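Side-chain contacts in acyl-CoA dehydrogenase (PDB 3NF4), which probably catalyses the FAD-dependent alpha,beta-dehydrogenation of acyl-CoA thioesters, binding its flavin cofactor between subunits of a four-chain assembly: residues M210-V215 and A364-I369; L252-V257 and Q368-T373; R41-E46 and W91-V96. All coordinates share one frame; numbering follows the deposited sequence.

Contact 1 of 3, residues M210-V215 and A364-I369; sequences MGLHAV and AKIMQI. With FAD (flavin-adenine dinucleotide), chain C.
Beside the dimethylbenzene end of the flavin pocket, Leu212 and Ile366 meet and join a loop of the middle domain to the end of a C-terminal-domain helix. Methyl touches methyl: Leu212 CD2 lies 4.1 Å from Ile366 CG2, and the two side chains run at about a right angle to each other. Ile366 divides its branches between protein and cofactor. With CG1 anti to the backbone N (chi1 -173°), that branch turns to the flavin, CG1 coming to 3.8 Å from FAD C8M, while CG2 remains for the leucine. The other leucine methyl, CD1, reaches across to the thioether end of Met367, whose CE is 4.5 Å away, a looser touch. The second anchor is Met210. Its chain extends through chi1 and chi2 and then bends at chi3 (30°), which lays CE against the aliphatic root of Lys365, 3.8 Å from both CB and CG. Lys365 thus offers carbon to the methionine and carries its charge elsewhere. The ammonium NZ gives a 2.8 Å hydrogen bond to Gln368 OE1, approaching from above the amide plane, and bonds also to Gln344 OE1 and Thr340 O of the second subunit. Three acceptors therefore grip a buried cation where two chains meet. Tyr351 of that subunit packs on both Met210 and Ile366. Within the chain, loop 210-215 runs between strands 201-203 and 217-228; Leu212 also packs on helix 92-104, and helix 357-367 rests through Ala364 on helices 247-274 and 321-346.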
loop_
_atom_site.group_PDB
_atom_site.type_symbol
_atom_site.label_atom_id
_atom_site.label_comp_id
_atom_site.label_asym_id
_atom_site.label_seq_id
_atom_site.Cartn_x
_atom_site.Cartn_y
_atom_site.Cartn_z
ATOM N N MET A 210 -3.371 -16.143 20.125
ATOM C CA MET A 210 -4.071 -16.321 18.848
ATOM C C MET A 210 -3.513 -17.505 18.026
ATOM O O MET A 210 -4.264 -18.114 17.253
ATOM C CB MET A 210 -4.001 -15.023 18.028
ATOM C CG MET A 210 -4.707 -15.041 16.686
ATOM S SD MET A 210 -4.646 -13.471 15.735
ATOM C CE MET A 210 -3.101 -12.786 16.282
ATOM N N GLY A 211 -2.220 -17.814 18.180
ATOM C CA GLY A 211 -1.548 -18.921 17.441
ATOM C C GLY A 211 -0.152 -19.224 18.006
ATOM O O GLY A 211 0.262 -18.622 19.020
ATOM N N LEU A 212 0.568 -20.145 17.366
ATOM C CA LEU A 212 1.942 -20.513 17.776
ATOM C C LEU A 212 1.930 -21.193 19.151
ATOM O O LEU A 212 2.647 -20.794 20.070
ATOM C CB LEU A 212 2.830 -19.265 17.793
ATOM C CG LEU A 212 4.294 -19.251 17.349
ATOM C CD1 LEU A 212 4.454 -19.291 15.799
ATOM C CD2 LEU A 212 5.022 -17.992 17.955
ATOM N N HIS A 213 1.092 -22.211 19.291
ATOM C CA HIS A 213 0.683 -22.724 20.608
ATOM C C HIS A 213 1.638 -23.725 21.260
ATOM O O HIS A 213 1.682 -23.790 22.498
ATOM C CB HIS A 213 -0.684 -23.406 20.529
ATOM C CG HIS A 213 -1.784 -22.539 19.996
ATOM N ND1 HIS A 213 -2.261 -21.435 20.673
ATOM C CD2 HIS A 213 -2.545 -22.654 18.884
ATOM C CE1 HIS A 213 -3.251 -20.888 19.986
ATOM N NE2 HIS A 213 -3.445 -21.611 18.896
ATOM N N ALA A 214 2.373 -24.506 20.453
ATOM C CA ALA A 214 3.050 -25.713 20.935
ATOM C C ALA A 214 4.134 -25.513 22.014
ATOM O O ALA A 214 4.126 -26.197 23.031
ATOM C CB ALA A 214 3.615 -26.489 19.775
ATOM N N VAL A 215 5.093 -24.632 21.749
ATOM C CA VAL A 215 6.130 -24.276 22.705
ATOM C C VAL A 215 5.510 -23.156 23.573
ATOM O O VAL A 215 5.065 -22.146 23.025
ATOM C CB VAL A 215 7.372 -23.717 21.965
ATOM C CG1 VAL A 215 8.441 -23.272 22.935
ATOM C CG2 VAL A 215 7.950 -24.736 20.990
ATOM N N ALA A 364 1.460 -15.463 11.523
ATOM C CA ALA A 364 2.274 -14.374 10.967
ATOM C C ALA A 364 2.162 -13.055 11.753
ATOM O O ALA A 364 3.128 -12.279 11.793
ATOM C CB ALA A 364 1.956 -14.149 9.440
ATOM N N LYS A 365 0.988 -12.807 12.350
ATOM C CA LYS A 365 0.720 -11.546 13.065
ATOM C C LYS A 365 1.740 -11.233 14.173
ATOM O O LYS A 365 2.193 -10.103 14.267
ATOM C CB LYS A 365 -0.721 -11.492 13.617
ATOM C CG LYS A 365 -1.081 -10.196 14.320
ATOM C CD LYS A 365 -1.036 -8.960 13.361
ATOM C CE LYS A 365 -0.057 -7.904 13.883
ATOM N NZ LYS A 365 0.032 -6.673 13.031
ATOM N N ILE A 366 2.106 -12.220 14.995
ATOM C CA ILE A 366 3.029 -11.985 16.150
ATOM C C ILE A 366 4.471 -11.672 15.676
ATOM O O ILE A 366 5.245 -10.991 16.354
ATOM C CB ILE A 366 3.023 -13.196 17.153
ATOM C CG1 ILE A 366 3.829 -12.910 18.459
ATOM C CG2 ILE A 366 3.610 -14.441 16.499
ATOM C CD1 ILE A 366 3.466 -11.592 19.225
ATOM N N MET A 367 4.822 -12.150 14.494
ATOM C CA MET A 367 6.123 -11.864 13.907
ATOM C C MET A 367 6.365 -10.363 13.643
ATOM O O MET A 367 7.517 -9.860 13.770
ATOM C CB MET A 367 6.278 -12.690 12.633
ATOM C CG MET A 367 7.402 -13.620 12.686
ATOM S SD MET A 367 6.941 -15.270 12.202
ATOM C CE MET A 367 6.813 -16.077 13.803
ATOM N N GLN A 368 5.295 -9.646 13.301
ATOM C CA GLN A 368 5.369 -8.188 13.169
ATOM C C GLN A 368 5.646 -7.483 14.531
ATOM O O GLN A 368 6.018 -6.288 14.561
ATOM C CB GLN A 368 4.083 -7.634 12.527
ATOM C CG GLN A 368 3.840 -8.057 11.056
ATOM C CD GLN A 368 2.566 -7.458 10.476
ATOM O OE1 GLN A 368 1.456 -7.781 10.913
ATOM N NE2 GLN A 368 2.723 -6.564 9.480
ATOM N N ILE A 369 5.486 -8.239 15.626
ATOM C CA ILE A 369 5.487 -7.701 16.982
ATOM C C ILE A 369 6.740 -8.045 17.810
ATOM O O ILE A 369 7.356 -7.145 18.374
ATOM C CB ILE A 369 4.183 -8.077 17.765
ATOM C CG1 ILE A 369 3.007 -7.232 17.261
ATOM C CG2 ILE A 369 4.363 -7.892 19.268
ATOM C CD1 ILE A 369 1.635 -7.877 17.403
HETATM P PA FAD C . 4.761 -1.946 23.967
HETATM O O1A FAD C . 6.205 -1.586 24.181
HETATM O O2A FAD C . 3.799 -1.638 25.083
HETATM O O5B FAD C . 4.230 -1.188 22.645
HETATM C C5B FAD C . 2.855 -1.057 22.288
HETATM C C4B FAD C . 2.743 -0.271 20.973
HETATM O O4B FAD C . 3.363 1.030 21.059
HETATM C C3B FAD C . 3.423 -1.010 19.827
HETATM O O3B FAD C . 2.613 -0.893 18.659
HETATM C C2B FAD C . 4.724 -0.256 19.604
HETATM O O2B FAD C . 5.221 -0.413 18.256
HETATM C C1B FAD C . 4.363 1.178 20.036
HETATM N N9A FAD C . 5.596 1.850 20.516
HETATM C C8A FAD C . 6.295 1.546 21.649
HETATM N N7A FAD C . 7.382 2.346 21.718
HETATM C C5A FAD C . 7.359 3.153 20.631
HETATM C C6A FAD C . 8.192 4.170 20.171
HETATM N N6A FAD C . 9.301 4.500 20.877
HETATM N N1A FAD C . 7.883 4.820 19.008
HETATM C C2A FAD C . 6.786 4.488 18.299
HETATM N N3A FAD C . 5.978 3.502 18.723
HETATM C C4A FAD C . 6.239 2.830 19.873
HETATM N N1 FAD C . 10.674 -11.132 25.192
HETATM C C2 FAD C . 11.880 -11.625 25.612
HETATM O O2 FAD C . 12.727 -10.872 26.161
HETATM N N3 FAD C . 12.184 -12.939 25.440
HETATM C C4 FAD C . 11.307 -13.790 24.847
HETATM O O4 FAD C . 11.628 -14.999 24.713
HETATM C C4X FAD C . 10.063 -13.302 24.400
HETATM N N5 FAD C . 9.163 -14.138 23.816
HETATM C C5X FAD C . 7.958 -13.651 23.421
HETATM C C6 FAD C . 7.031 -14.509 22.826
HETATM C C7 FAD C . 5.785 -14.038 22.410
HETATM C C7M FAD C . 4.813 -15.002 21.772
HETATM C C8 FAD C . 5.481 -12.685 22.598
HETATM C C8M FAD C . 4.171 -12.062 22.188
HETATM C C9 FAD C . 6.412 -11.833 23.188
HETATM C C9A FAD C . 7.652 -12.291 23.604
HETATM N N10 FAD C . 8.542 -11.436 24.175
HETATM C C10 FAD C . 9.746 -11.935 24.593
HETATM C "C1'" FAD C . 8.207 -9.992 24.374
HETATM C "C2'" FAD C . 8.193 -9.138 23.078
HETATM O "O2'" FAD C . 9.542 -8.949 22.603
HETATM C "C3'" FAD C . 7.405 -7.807 23.251
HETATM O "O3'" FAD C . 6.024 -8.144 23.440
HETATM C "C4'" FAD C . 7.479 -6.773 22.104
HETATM O "O4'" FAD C . 8.833 -6.553 21.670
HETATM C "C5'" FAD C . 6.825 -5.389 22.361
HETATM O "O5'" FAD C . 6.749 -4.908 23.726
HETATM P P FAD C . 5.311 -4.693 24.451
HETATM O O1P FAD C . 4.493 -5.961 24.281
HETATM O O2P FAD C . 5.498 -4.167 25.847
HETATM O O3P FAD C . 4.652 -3.513 23.548
#

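Contact 2 of 3, residues L252-V257 and Q368-T373; sequences LGIAAV and QIFEGT. With FAD (flavin-adenine dinucleotide), chain C.
Ile254, projecting from helix 247-274, packs against two consecutive residues of the FAD-pocket loop, Phe370 and Glu371. The close part is aliphatic: Ile254 CG1 lies 3.8 Å from Glu371 CG, so the helix supports the stem of the glutamate. One carbon further out, Ile254 CD1 comes to 4.0 Å from Phe370 CE2, oblique to the ring, and the two side chains cross at about a right angle. At the opposite end of the ring, by CD1, lies the cofactor. Phe370 CG lies between its own backbone N and carbonyl carbon (chi1 62°), a setting that directs the ring between helix and flavin; FAD C7 sits at its edge, 3.8 Å from CD1. Buried Phe370 is thus wedged between isoleucine and isoalloxazine, whereas Glu371 and Gly372 remain partly exposed. At Glu371 the backbone adopts left-handed helical angles, and the side chain bends at chi2, carrying the carboxylate past the isoleucine: OE2 is 4.1 Å from Ile254 CG1, at the margin of the packing. Farther along the loop, Thr373 OG1 shares a 2.8 Å hydrogen bond with FAD O2B, the ribose hydroxyl of the adenosine half, and, at the N-cap position, weakly caps Ile376 N at the start of helix 374-383. The Glu-Gly-Thr sequence matches the motif that bears the general-base glutamate in medium-chain acyl-CoA dehydrogenases. A carboxylate whose carbon stem is packed on Ile254, with Glu371 OE2 7.3 Å from FAD N5, is consistent with proton abstraction from a thioester held between them, though no substrate is bound here.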
loop_
_atom_site.group_PDB
_atom_site.type_symbol
_atom_site.label_atom_id
_atom_site.label_comp_id
_atom_site.label_asym_id
_atom_site.label_seq_id
_atom_site.Cartn_x
_atom_site.Cartn_y
_atom_site.Cartn_z
ATOM N N LEU A 252 17.832 -11.188 12.342
ATOM C CA LEU A 252 18.025 -12.114 11.176
ATOM C C LEU A 252 17.398 -13.497 11.323
ATOM O O LEU A 252 16.788 -14.003 10.372
ATOM C CB LEU A 252 19.506 -12.321 10.822
ATOM C CG LEU A 252 20.323 -11.150 10.327
ATOM C CD1 LEU A 252 21.737 -11.617 10.062
ATOM C CD2 LEU A 252 19.701 -10.526 9.054
ATOM N N GLY A 253 17.587 -14.126 12.486
ATOM C CA GLY A 253 16.821 -15.327 12.838
ATOM C C GLY A 253 15.345 -15.226 12.439
ATOM O O GLY A 253 14.861 -16.019 11.630
ATOM N N ILE A 254 14.638 -14.230 12.974
ATOM C CA ILE A 254 13.206 -14.046 12.723
ATOM C C ILE A 254 12.854 -13.692 11.258
ATOM O O ILE A 254 11.800 -14.128 10.756
ATOM C CB ILE A 254 12.606 -12.993 13.699
ATOM C CG1 ILE A 254 12.674 -13.522 15.135
ATOM C CG2 ILE A 254 11.173 -12.598 13.307
ATOM C CD1 ILE A 254 12.089 -14.924 15.384
ATOM N N ALA A 255 13.718 -12.917 10.591
ATOM C CA ALA A 255 13.579 -12.693 9.149
ATOM C C ALA A 255 13.549 -14.025 8.415
ATOM O O ALA A 255 12.722 -14.210 7.543
ATOM C CB ALA A 255 14.693 -11.815 8.614
ATOM N N ALA A 256 14.416 -14.969 8.808
ATOM C CA ALA A 256 14.457 -16.299 8.157
ATOM C C ALA A 256 13.205 -17.116 8.464
ATOM O O ALA A 256 12.683 -17.791 7.562
ATOM C CB ALA A 256 15.701 -17.082 8.559
ATOM N N VAL A 257 12.733 -17.058 9.723
ATOM C CA VAL A 257 11.504 -17.747 10.125
ATOM C C VAL A 257 10.283 -17.227 9.359
ATOM O O VAL A 257 9.453 -18.017 8.925
ATOM C CB VAL A 257 11.267 -17.683 11.682
ATOM C CG1 VAL A 257 9.900 -18.233 12.058
ATOM C CG2 VAL A 257 12.358 -18.521 12.427
ATOM N N GLN A 368 5.295 -9.646 13.301
ATOM C CA GLN A 368 5.369 -8.188 13.169
ATOM C C GLN A 368 5.646 -7.483 14.531
ATOM O O GLN A 368 6.018 -6.288 14.561
ATOM C CB GLN A 368 4.083 -7.634 12.527
ATOM C CG GLN A 368 3.840 -8.057 11.056
ATOM C CD GLN A 368 2.566 -7.458 10.476
ATOM O OE1 GLN A 368 1.456 -7.781 10.913
ATOM N NE2 GLN A 368 2.723 -6.564 9.480
ATOM N N ILE A 369 5.486 -8.239 15.626
ATOM C CA ILE A 369 5.487 -7.701 16.982
ATOM C C ILE A 369 6.740 -8.045 17.810
ATOM O O ILE A 369 7.356 -7.145 18.374
ATOM C CB ILE A 369 4.183 -8.077 17.765
ATOM C CG1 ILE A 369 3.007 -7.232 17.261
ATOM C CG2 ILE A 369 4.363 -7.892 19.268
ATOM C CD1 ILE A 369 1.635 -7.877 17.403
ATOM N N PHE A 370 7.134 -9.311 17.904
ATOM C CA PHE A 370 8.325 -9.595 18.711
ATOM C C PHE A 370 9.686 -9.366 18.023
ATOM O O PHE A 370 9.740 -9.103 16.826
ATOM C CB PHE A 370 8.244 -10.934 19.464
ATOM C CG PHE A 370 8.142 -12.170 18.589
ATOM C CD1 PHE A 370 7.539 -13.321 19.108
ATOM C CD2 PHE A 370 8.654 -12.207 17.304
ATOM C CE1 PHE A 370 7.420 -14.495 18.346
ATOM C CE2 PHE A 370 8.553 -13.375 16.526
ATOM C CZ PHE A 370 7.935 -14.521 17.055
ATOM N N GLU A 371 10.761 -9.397 18.820
ATOM C CA GLU A 371 12.122 -9.109 18.354
ATOM C C GLU A 371 12.202 -7.639 17.876
ATOM O O GLU A 371 12.929 -7.306 16.939
ATOM C CB GLU A 371 12.466 -10.106 17.236
ATOM C CG GLU A 371 13.902 -10.580 17.114
ATOM C CD GLU A 371 14.499 -11.184 18.395
ATOM O OE1 GLU A 371 15.425 -10.509 18.942
ATOM O OE2 GLU A 371 14.105 -12.333 18.826
ATOM N N GLY A 372 11.438 -6.766 18.525
ATOM C CA GLY A 372 11.377 -5.352 18.168
ATOM C C GLY A 372 10.263 -5.185 17.147
ATOM O O GLY A 372 10.385 -5.702 16.029
ATOM N N THR A 373 9.197 -4.472 17.541
ATOM C CA THR A 373 8.018 -4.255 16.695
ATOM C C THR A 373 8.473 -3.572 15.420
ATOM O O THR A 373 9.539 -2.928 15.383
ATOM C CB THR A 373 6.898 -3.363 17.381
ATOM O OG1 THR A 373 7.344 -2.004 17.502
ATOM C CG2 THR A 373 6.524 -3.875 18.773
HETATM P PA FAD C . 4.761 -1.946 23.967
HETATM O O1A FAD C . 6.205 -1.586 24.181
HETATM O O2A FAD C . 3.799 -1.638 25.083
HETATM O O5B FAD C . 4.230 -1.188 22.645
HETATM C C5B FAD C . 2.855 -1.057 22.288
HETATM C C4B FAD C . 2.743 -0.271 20.973
HETATM O O4B FAD C . 3.363 1.030 21.059
HETATM C C3B FAD C . 3.423 -1.010 19.827
HETATM O O3B FAD C . 2.613 -0.893 18.659
HETATM C C2B FAD C . 4.724 -0.256 19.604
HETATM O O2B FAD C . 5.221 -0.413 18.256
HETATM C C1B FAD C . 4.363 1.178 20.036
HETATM N N9A FAD C . 5.596 1.850 20.516
HETATM C C8A FAD C . 6.295 1.546 21.649
HETATM N N7A FAD C . 7.382 2.346 21.718
HETATM C C5A FAD C . 7.359 3.153 20.631
HETATM C C6A FAD C . 8.192 4.170 20.171
HETATM N N6A FAD C . 9.301 4.500 20.877
HETATM N N1A FAD C . 7.883 4.820 19.008
HETATM C C2A FAD C . 6.786 4.488 18.299
HETATM N N3A FAD C . 5.978 3.502 18.723
HETATM C C4A FAD C . 6.239 2.830 19.873
HETATM N N1 FAD C . 10.674 -11.132 25.192
HETATM C C2 FAD C . 11.880 -11.625 25.612
HETATM O O2 FAD C . 12.727 -10.872 26.161
HETATM N N3 FAD C . 12.184 -12.939 25.440
HETATM C C4 FAD C . 11.307 -13.790 24.847
HETATM O O4 FAD C . 11.628 -14.999 24.713
HETATM C C4X FAD C . 10.063 -13.302 24.400
HETATM N N5 FAD C . 9.163 -14.138 23.816
HETATM C C5X FAD C . 7.958 -13.651 23.421
HETATM C C6 FAD C . 7.031 -14.509 22.826
HETATM C C7 FAD C . 5.785 -14.038 22.410
HETATM C C7M FAD C . 4.813 -15.002 21.772
HETATM C C8 FAD C . 5.481 -12.685 22.598
HETATM C C8M FAD C . 4.171 -12.062 22.188
HETATM C C9 FAD C . 6.412 -11.833 23.188
HETATM C C9A FAD C . 7.652 -12.291 23.604
HETATM N N10 FAD C . 8.542 -11.436 24.175
HETATM C C10 FAD C . 9.746 -11.935 24.593
HETATM C "C1'" FAD C . 8.207 -9.992 24.374
HETATM C "C2'" FAD C . 8.193 -9.138 23.078
HETATM O "O2'" FAD C . 9.542 -8.949 22.603
HETATM C "C3'" FAD C . 7.405 -7.807 23.251
HETATM O "O3'" FAD C . 6.024 -8.144 23.440
HETATM C "C4'" FAD C . 7.479 -6.773 22.104
HETATM O "O4'" FAD C . 8.833 -6.553 21.670
HETATM C "C5'" FAD C . 6.825 -5.389 22.361
HETATM O "O5'" FAD C . 6.749 -4.908 23.726
HETATM P P FAD C . 5.311 -4.693 24.451
HETATM O O1P FAD C . 4.493 -5.961 24.281
HETATM O O2P FAD C . 5.498 -4.167 25.847
HETATM O O3P FAD C . 4.652 -3.513 23.548
#

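Contact 3 of 3, residues R41-E46 and W91-V96; sequences RHEKDE and WASVAV
The carboxylate of Glu43 and the indole of Trp91 stand nearly perpendicular, their planes 85° apart, and one straight bond joins them. Trp91 NE1 donates to Glu43 OE2 over 3.2 Å with an N-H...O angle of 168°; the oxygen lies in the ring plane and accepts on its anti lone pair, away from OE1. The bend at chi2 (-65°) carries the carboxylate of Glu43 over to the N-H edge of the indole. The benzo end of the same ring meets His42: CB sits 3.9 Å from both CZ2 and CH2, oblique to the indole, while the imidazole ND1 bonds to Thr47 OG1. On one face of the indole, Val94 CG2 rests 3.4 Å above the plane near the rim. The edge bond and the face contact together limit how far the indole can turn. OE2 has further partners. It receives the N-H of Ala214 and, weakly, a water at 3.1 Å that in turn accepts from Ser93 N, while Ser93 CB packs 3.5 Å from the same oxygen. OE1 takes the N-H of His213. The glutamate of helix 39-45 thus pins the start of helix 92-104 and loop 210-215 to one another. With so many N-H donors, one of them reached by water in the first turn of helix 92-104, the buried carboxylate would probably be stabilised in its charged form. With Trp91 at the N-cap of helix 92-104, a buried carboxylate here joins two helices of the helical N-terminal domain of the acyl-CoA dehydrogenase fold to a loop of its middle domain.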
loop_
_atom_site.group_PDB
_atom_site.type_symbol
_atom_site.label_atom_id
_atom_site.label_comp_id
_atom_site.label_asym_id
_atom_site.label_seq_id
_atom_site.Cartn_x
_atom_site.Cartn_y
_atom_site.Cartn_z
ATOM N N ARG A 41 -1.873 -31.597 14.791
ATOM C CA ARG A 41 -2.526 -32.092 15.997
ATOM C C ARG A 41 -2.021 -31.408 17.272
ATOM O O ARG A 41 -2.796 -31.145 18.177
ATOM C CB ARG A 41 -2.401 -33.626 16.088
ATOM C CG ARG A 41 -2.992 -34.250 17.344
ATOM C CD ARG A 41 -4.501 -33.928 17.496
ATOM N NE ARG A 41 -5.357 -35.024 17.054
ATOM C CZ ARG A 41 -6.040 -35.826 17.871
ATOM N NH1 ARG A 41 -5.998 -35.653 19.196
ATOM N NH2 ARG A 41 -6.778 -36.806 17.356
ATOM N N HIS A 42 -0.730 -31.137 17.342
ATOM C CA HIS A 42 -0.165 -30.464 18.488
ATOM C C HIS A 42 -0.526 -28.976 18.547
ATOM O O HIS A 42 -0.666 -28.422 19.637
ATOM C CB HIS A 42 1.343 -30.601 18.497
ATOM C CG HIS A 42 1.836 -31.873 19.106
ATOM N ND1 HIS A 42 1.678 -32.168 20.444
ATOM C CD2 HIS A 42 2.502 -32.921 18.562
ATOM C CE1 HIS A 42 2.214 -33.353 20.695
ATOM N NE2 HIS A 42 2.714 -33.832 19.569
ATOM N N GLU A 43 -0.650 -28.331 17.391
ATOM C CA GLU A 43 -1.049 -26.933 17.380
ATOM C C GLU A 43 -2.531 -26.803 17.720
ATOM O O GLU A 43 -2.935 -25.871 18.404
ATOM C CB GLU A 43 -0.719 -26.238 16.045
ATOM C CG GLU A 43 0.745 -25.799 15.888
ATOM C CD GLU A 43 1.190 -24.720 16.881
ATOM O OE1 GLU A 43 0.356 -23.855 17.276
ATOM O OE2 GLU A 43 2.381 -24.742 17.281
ATOM N N LYS A 44 -3.328 -27.754 17.243
ATOM C CA LYS A 44 -4.761 -27.779 17.531
ATOM C C LYS A 44 -5.053 -28.070 19.021
ATOM O O LYS A 44 -5.935 -27.445 19.592
ATOM C CB LYS A 44 -5.489 -28.792 16.635
ATOM C CG LYS A 44 -6.985 -28.937 16.967
ATOM C CD LYS A 44 -7.565 -30.249 16.424
ATOM C CE LYS A 44 -9.092 -30.365 16.687
ATOM N NZ LYS A 44 -9.464 -30.673 18.115
ATOM N N ASP A 45 -4.312 -29.025 19.614
ATOM C CA ASP A 45 -4.491 -29.431 21.028
ATOM C C ASP A 45 -3.773 -28.527 22.023
ATOM O O ASP A 45 -4.104 -28.554 23.201
ATOM C CB ASP A 45 -3.998 -30.856 21.270
ATOM C CG ASP A 45 -4.947 -31.922 20.729
ATOM O OD1 ASP A 45 -6.151 -31.634 20.550
ATOM O OD2 ASP A 45 -4.477 -33.070 20.501
ATOM N N GLU A 46 -2.795 -27.747 21.536
ATOM C CA GLU A 46 -1.943 -26.847 22.352
ATOM C C GLU A 46 -1.036 -27.614 23.331
ATOM O O GLU A 46 -0.891 -27.257 24.499
ATOM C CB GLU A 46 -2.756 -25.703 23.021
ATOM C CG GLU A 46 -3.695 -24.985 22.024
ATOM C CD GLU A 46 -4.292 -23.637 22.502
ATOM O OE1 GLU A 46 -3.767 -23.015 23.455
ATOM O OE2 GLU A 46 -5.300 -23.188 21.906
ATOM N N TRP A 91 7.129 -26.188 10.699
ATOM C CA TRP A 91 6.589 -25.881 12.042
ATOM C C TRP A 91 7.138 -24.582 12.593
ATOM O O TRP A 91 8.227 -24.597 13.195
ATOM C CB TRP A 91 6.929 -27.011 13.033
ATOM C CG TRP A 91 6.023 -27.099 14.255
ATOM C CD1 TRP A 91 5.263 -26.091 14.816
ATOM C CD2 TRP A 91 5.815 -28.260 15.087
ATOM N NE1 TRP A 91 4.572 -26.571 15.906
ATOM C CE2 TRP A 91 4.901 -27.888 16.105
ATOM C CE3 TRP A 91 6.302 -29.576 15.060
ATOM C CZ2 TRP A 91 4.464 -28.789 17.085
ATOM C CZ3 TRP A 91 5.877 -30.471 16.037
ATOM C CH2 TRP A 91 4.965 -30.077 17.035
ATOM N N ALA A 92 6.380 -23.486 12.437
ATOM C CA ALA A 92 6.887 -22.142 12.803
ATOM C C ALA A 92 7.258 -22.021 14.279
ATOM O O ALA A 92 8.307 -21.468 14.619
ATOM C CB ALA A 92 5.879 -21.012 12.415
ATOM N N SER A 93 6.395 -22.524 15.154
ATOM C CA SER A 93 6.658 -22.473 16.594
ATOM C C SER A 93 7.970 -23.147 17.016
ATOM O O SER A 93 8.676 -22.636 17.853
ATOM C CB SER A 93 5.471 -23.034 17.374
ATOM O OG SER A 93 5.766 -23.012 18.753
ATOM N N VAL A 94 8.314 -24.269 16.389
ATOM C CA VAL A 94 9.556 -24.970 16.661
ATOM C C VAL A 94 10.794 -24.182 16.199
ATOM O O VAL A 94 11.843 -24.153 16.889
ATOM C CB VAL A 94 9.521 -26.397 16.031
ATOM C CG1 VAL A 94 10.926 -27.024 15.951
ATOM C CG2 VAL A 94 8.555 -27.307 16.837
ATOM N N ALA A 95 10.688 -23.533 15.045
ATOM C CA ALA A 95 11.823 -22.824 14.502
ATOM C C ALA A 95 12.112 -21.551 15.298
ATOM O O ALA A 95 13.278 -21.189 15.509
ATOM C CB ALA A 95 11.593 -22.526 13.043
ATOM N N VAL A 96 11.049 -20.859 15.728
ATOM C CA VAL A 96 11.205 -19.770 16.699
ATOM C C VAL A 96 12.055 -20.263 17.905
ATOM O O VAL A 96 13.046 -19.627 18.283
ATOM C CB VAL A 96 9.821 -19.118 17.116
ATOM C CG1 VAL A 96 9.982 -18.158 18.272
ATOM C CG2 VAL A 96 9.200 -18.347 15.947
HETATM O O HOH W 1 3.454 -23.238 14.764
#

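The three contacts form a connected run beside the flavin. Contacts 1 and 2 share Gln368 and Ile369, both touch FAD, and their centres are about 11 Å apart; Met367 CG packs 4.0 Å from Ile254 CG2, and Leu212 CD2 lies 4.3 Å from Phe370 CE1. Contact 3, centred about 10 Å from contact 1, touches the same middle-domain loop, where His213 ND1 packs 3.5 Å from Glu46 CD. Contacts 2 and 3 are farther apart, about 17 Å between centres, yet Val257 CG1 meets Val96 CG2 at 4.0 Å. The side chain of Ser93 is about 9 Å from FAD, so contact 3 lies behind the residues of contacts 1 and 2 that touch the cofactor.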